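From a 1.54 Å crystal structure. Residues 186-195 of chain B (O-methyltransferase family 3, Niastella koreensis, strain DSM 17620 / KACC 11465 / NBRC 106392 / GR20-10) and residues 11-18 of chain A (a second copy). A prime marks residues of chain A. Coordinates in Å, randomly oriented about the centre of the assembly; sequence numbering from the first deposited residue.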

# COMPACT_ATOMS: atom_id res chain seq x y z
N ALA B 186 -14.94 -10.25 -9.48
CA ALA B 186 -13.57 -10.10 -8.93
C ALA B 186 -12.63 -11.09 -9.62
O ALA B 186 -11.53 -10.70 -9.99
CB ALA B 186 -13.59 -10.27 -7.44
N ARG B 187 -13.05 -12.35 -9.80
CA ARG B 187 -12.18 -13.37 -10.43
C ARG B 187 -11.85 -12.94 -11.86
O ARG B 187 -10.68 -13.08 -12.30
CB ARG B 187 -12.84 -14.75 -10.43
CG ARG B 187 -12.86 -15.44 -9.07
CD ARG B 187 -13.61 -16.76 -9.05
NE ARG B 187 -13.23 -17.56 -10.21
CZ ARG B 187 -12.13 -18.29 -10.31
NH1 ARG B 187 -11.31 -18.44 -9.28
NH2 ARG B 187 -11.89 -18.93 -11.44
N ARG B 188 -12.83 -12.39 -12.59
CA ARG B 188 -12.62 -12.00 -14.00
C ARG B 188 -11.66 -10.81 -14.02
O ARG B 188 -10.75 -10.79 -14.83
CB ARG B 188 -13.95 -11.74 -14.70
CG ARG B 188 -13.81 -11.48 -16.19
CD ARG B 188 -15.12 -11.62 -16.93
NE ARG B 188 -15.96 -10.49 -16.55
CZ ARG B 188 -16.01 -9.34 -17.20
NH1 ARG B 188 -15.29 -9.15 -18.29
NH2 ARG B 188 -16.82 -8.39 -16.76
N PHE B 189 -11.89 -9.83 -13.14
CA PHE B 189 -11.02 -8.64 -13.02
C PHE B 189 -9.59 -9.08 -12.70
O PHE B 189 -8.66 -8.54 -13.31
CB PHE B 189 -11.55 -7.69 -11.95
CG PHE B 189 -10.59 -6.58 -11.63
CD1 PHE B 189 -10.54 -5.45 -12.44
CD2 PHE B 189 -9.69 -6.70 -10.58
CE1 PHE B 189 -9.66 -4.42 -12.16
CE2 PHE B 189 -8.80 -5.67 -10.33
CZ PHE B 189 -8.78 -4.55 -11.12
N ASN B 190 -9.43 -9.99 -11.74
CA ASN B 190 -8.09 -10.41 -11.28
C ASN B 190 -7.37 -11.13 -12.43
O ASN B 190 -6.17 -10.91 -12.63
CB ASN B 190 -8.16 -11.29 -10.04
CG ASN B 190 -8.65 -10.57 -8.80
OD1 ASN B 190 -8.61 -9.34 -8.76
ND2 ASN B 190 -9.08 -11.32 -7.80
N ALA B 191 -8.09 -11.97 -13.18
CA ALA B 191 -7.54 -12.65 -14.37
C ALA B 191 -7.09 -11.60 -15.41
O ALA B 191 -5.99 -11.72 -15.98
CB ALA B 191 -8.56 -13.61 -14.93
N MET B 192 -7.91 -10.59 -15.66
CA MET B 192 -7.60 -9.49 -16.61
C MET B 192 -6.30 -8.81 -16.15
O MET B 192 -5.37 -8.55 -16.99
CB MET B 192 -8.77 -8.50 -16.66
CG MET B 192 -8.51 -7.30 -17.55
SD MET B 192 -7.50 -5.98 -16.80
CE MET B 192 -8.51 -5.63 -15.36
N LEU B 193 -6.20 -8.53 -14.85
CA LEU B 193 -5.03 -7.80 -14.31
C LEU B 193 -3.78 -8.67 -14.50
O LEU B 193 -2.72 -8.12 -14.88
CB LEU B 193 -5.34 -7.48 -12.85
CG LEU B 193 -4.52 -6.38 -12.23
CD1 LEU B 193 -4.63 -5.09 -13.02
CD2 LEU B 193 -4.96 -6.21 -10.80
N GLY B 194 -3.88 -9.97 -14.27
CA GLY B 194 -2.79 -10.94 -14.50
C GLY B 194 -2.33 -10.96 -15.94
O GLY B 194 -1.15 -11.26 -16.15
N ALA B 195 -3.21 -10.65 -16.89
CA ALA B 195 -2.96 -10.71 -18.35
C ALA B 195 -2.57 -9.33 -18.88
O ALA B 195 -2.26 -9.22 -20.07
CB ALA B 195 -4.18 -11.23 -19.06
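Chain A (11-18) HYISDLLG

Both stretches are helical, and both helices begin earlier in their chains. The chain B stretch forms one, with phi/psi values near -62/-43 over most of its length. The other runs through the chain A stretch, and at Leu17′ the backbone departs from helical values (-143/11) before Gly18′ continues at -130/37. The N-to-C directions run broadly the same way, 39° apart, and the axes approach to 9.0 Å. The two chains therefore advance together: Tyr12′ lies against Arg187 and Asn190, Leu16′ spans Asn190 to Gly194, and Leu17′ meets Leu193 and Gly194. The backbones come nearest at Gly194 and Leu16′, whose CA atoms are 4.5 Å apart. Together the two stretches bury 335 Å².

The polar contact is built around the phenol of Tyr12′. Its CA-to-CB bond points toward chain B, and chi1 is t (166°). The long, rigid ring carries a hydroxyl across the gap between the helices. There Asn190, also directed toward its partner, donates a hydrogen bond from ND2 to Tyr12′ OH at 3.1 Å, with a nearly straight N-H...O angle of 163°. An amide suits this site because its nitrogen offers two protons; ND2 is also hydrogen-bonded elsewhere in the structure. Water 1 extends the link, lying 2.6 Å from Tyr12′ OH and donating to Arg187 O at 2.8 Å. That carbonyl also accepts the backbone hydrogen bond from Ala191 N, at 3.0 Å, so the water joins the phenol to the helix without displacing its regular bonding. The aliphatic part of Arg187 adds packing, with CG 4.3 Å from Tyr12′ OH.

Apolar packing is supplied by two leucines of chain A. Leu16′ (chi1 m, chi2 t) has a CA-to-CB bond that points sideways, but the end of its side chain comes nearer to chain B. Its CD1 lies 3.9 Å from Asn190 CB, and its CD2 lies 3.8 Å from Asn190 O and 4.2 Å from Ala191 CA. A branched aliphatic side chain suits this place, since its methyls can rest on the helix backbone. Leu17′ points toward chain B and meets another leucine: Leu193 CD2 is 4.0 Å from Leu17′ CD1, a van der Waals contact between two buried residues. Leu17′ CD2 also lies 3.8 Å from Leu193 O.

Close backbone packing centres on Gly194. With no side chain, it lets Leu16′ come close: Gly194 CA is 3.6 Å from Leu16′ O, a CA-H...O contact with an angle of 130° at the hydrogen, and 4.1 Å from Leu17′ CD2. An ideal CB at this position would stand 2.8 Å from Leu16′ CD2, too short for two carbons, so the absence of a side chain makes room for that methyl. The glycine nevertheless keeps helical geometry (-60/-29), and its N donates to Asn190 O at 3.0 Å.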

# COMPACT_ATOMS: atom_id res chain seq x y z
N HIS A 11 -0.93 -17.50 -2.80
CA HIS A 11 -0.45 -18.28 -3.97
C HIS A 11 -1.26 -17.90 -5.22
O HIS A 11 -0.67 -17.76 -6.28
CB HIS A 11 -0.56 -19.79 -3.70
CG HIS A 11 0.58 -20.37 -2.93
ND1 HIS A 11 1.05 -19.83 -1.76
CD2 HIS A 11 1.32 -21.48 -3.16
CE1 HIS A 11 2.03 -20.58 -1.28
NE2 HIS A 11 2.22 -21.59 -2.13
N TYR A 12 -2.57 -17.75 -5.07
CA TYR A 12 -3.45 -17.27 -6.15
C TYR A 12 -2.95 -15.91 -6.68
O TYR A 12 -2.83 -15.72 -7.88
CB TYR A 12 -4.88 -17.19 -5.62
CG TYR A 12 -5.85 -16.42 -6.47
CD1 TYR A 12 -6.56 -17.03 -7.49
CD2 TYR A 12 -6.18 -15.12 -6.15
CE1 TYR A 12 -7.53 -16.34 -8.21
CE2 TYR A 12 -7.11 -14.41 -6.88
CZ TYR A 12 -7.81 -15.03 -7.89
OH TYR A 12 -8.75 -14.32 -8.59
N ILE A 13 -2.65 -14.97 -5.79
CA ILE A 13 -2.16 -13.62 -6.17
C ILE A 13 -0.78 -13.71 -6.82
O ILE A 13 -0.58 -13.03 -7.81
CB ILE A 13 -2.14 -12.67 -4.95
CG1 ILE A 13 -3.55 -12.41 -4.43
CG2 ILE A 13 -1.42 -11.38 -5.32
CD1 ILE A 13 -3.56 -11.76 -3.06
N SER A 14 0.15 -14.49 -6.28
CA SER A 14 1.53 -14.56 -6.82
C SER A 14 1.51 -15.27 -8.18
O SER A 14 2.27 -14.85 -9.06
CB SER A 14 2.53 -15.14 -5.85
OG SER A 14 2.17 -16.43 -5.39
N ASP A 15 0.59 -16.20 -8.38
CA ASP A 15 0.42 -16.86 -9.70
C ASP A 15 0.02 -15.80 -10.73
O ASP A 15 0.49 -15.86 -11.87
CB ASP A 15 -0.58 -18.01 -9.62
CG ASP A 15 -0.01 -19.29 -9.04
OD1 ASP A 15 1.20 -19.33 -8.79
OD2 ASP A 15 -0.80 -20.22 -8.81
N LEU A 16 -0.82 -14.84 -10.35
CA LEU A 16 -1.29 -13.77 -11.27
C LEU A 16 -0.24 -12.66 -11.41
O LEU A 16 -0.08 -12.13 -12.52
CB LEU A 16 -2.60 -13.20 -10.72
CG LEU A 16 -3.84 -14.07 -10.85
CD1 LEU A 16 -4.98 -13.48 -10.02
CD2 LEU A 16 -4.26 -14.21 -12.30
N LEU A 17 0.38 -12.25 -10.30
CA LEU A 17 1.03 -10.91 -10.22
C LEU A 17 2.33 -10.95 -9.42
O LEU A 17 2.86 -9.88 -9.13
CB LEU A 17 0.03 -9.94 -9.60
CG LEU A 17 -1.17 -9.59 -10.48
CD1 LEU A 17 -2.18 -8.80 -9.66
CD2 LEU A 17 -0.73 -8.79 -11.68
N GLY A 18 2.87 -12.13 -9.09
CA GLY A 18 4.07 -12.24 -8.24
C GLY A 18 5.13 -13.14 -8.84
O GLY A 18 5.79 -13.86 -8.09
O HOH W 1 -9.30 -15.16 -11.04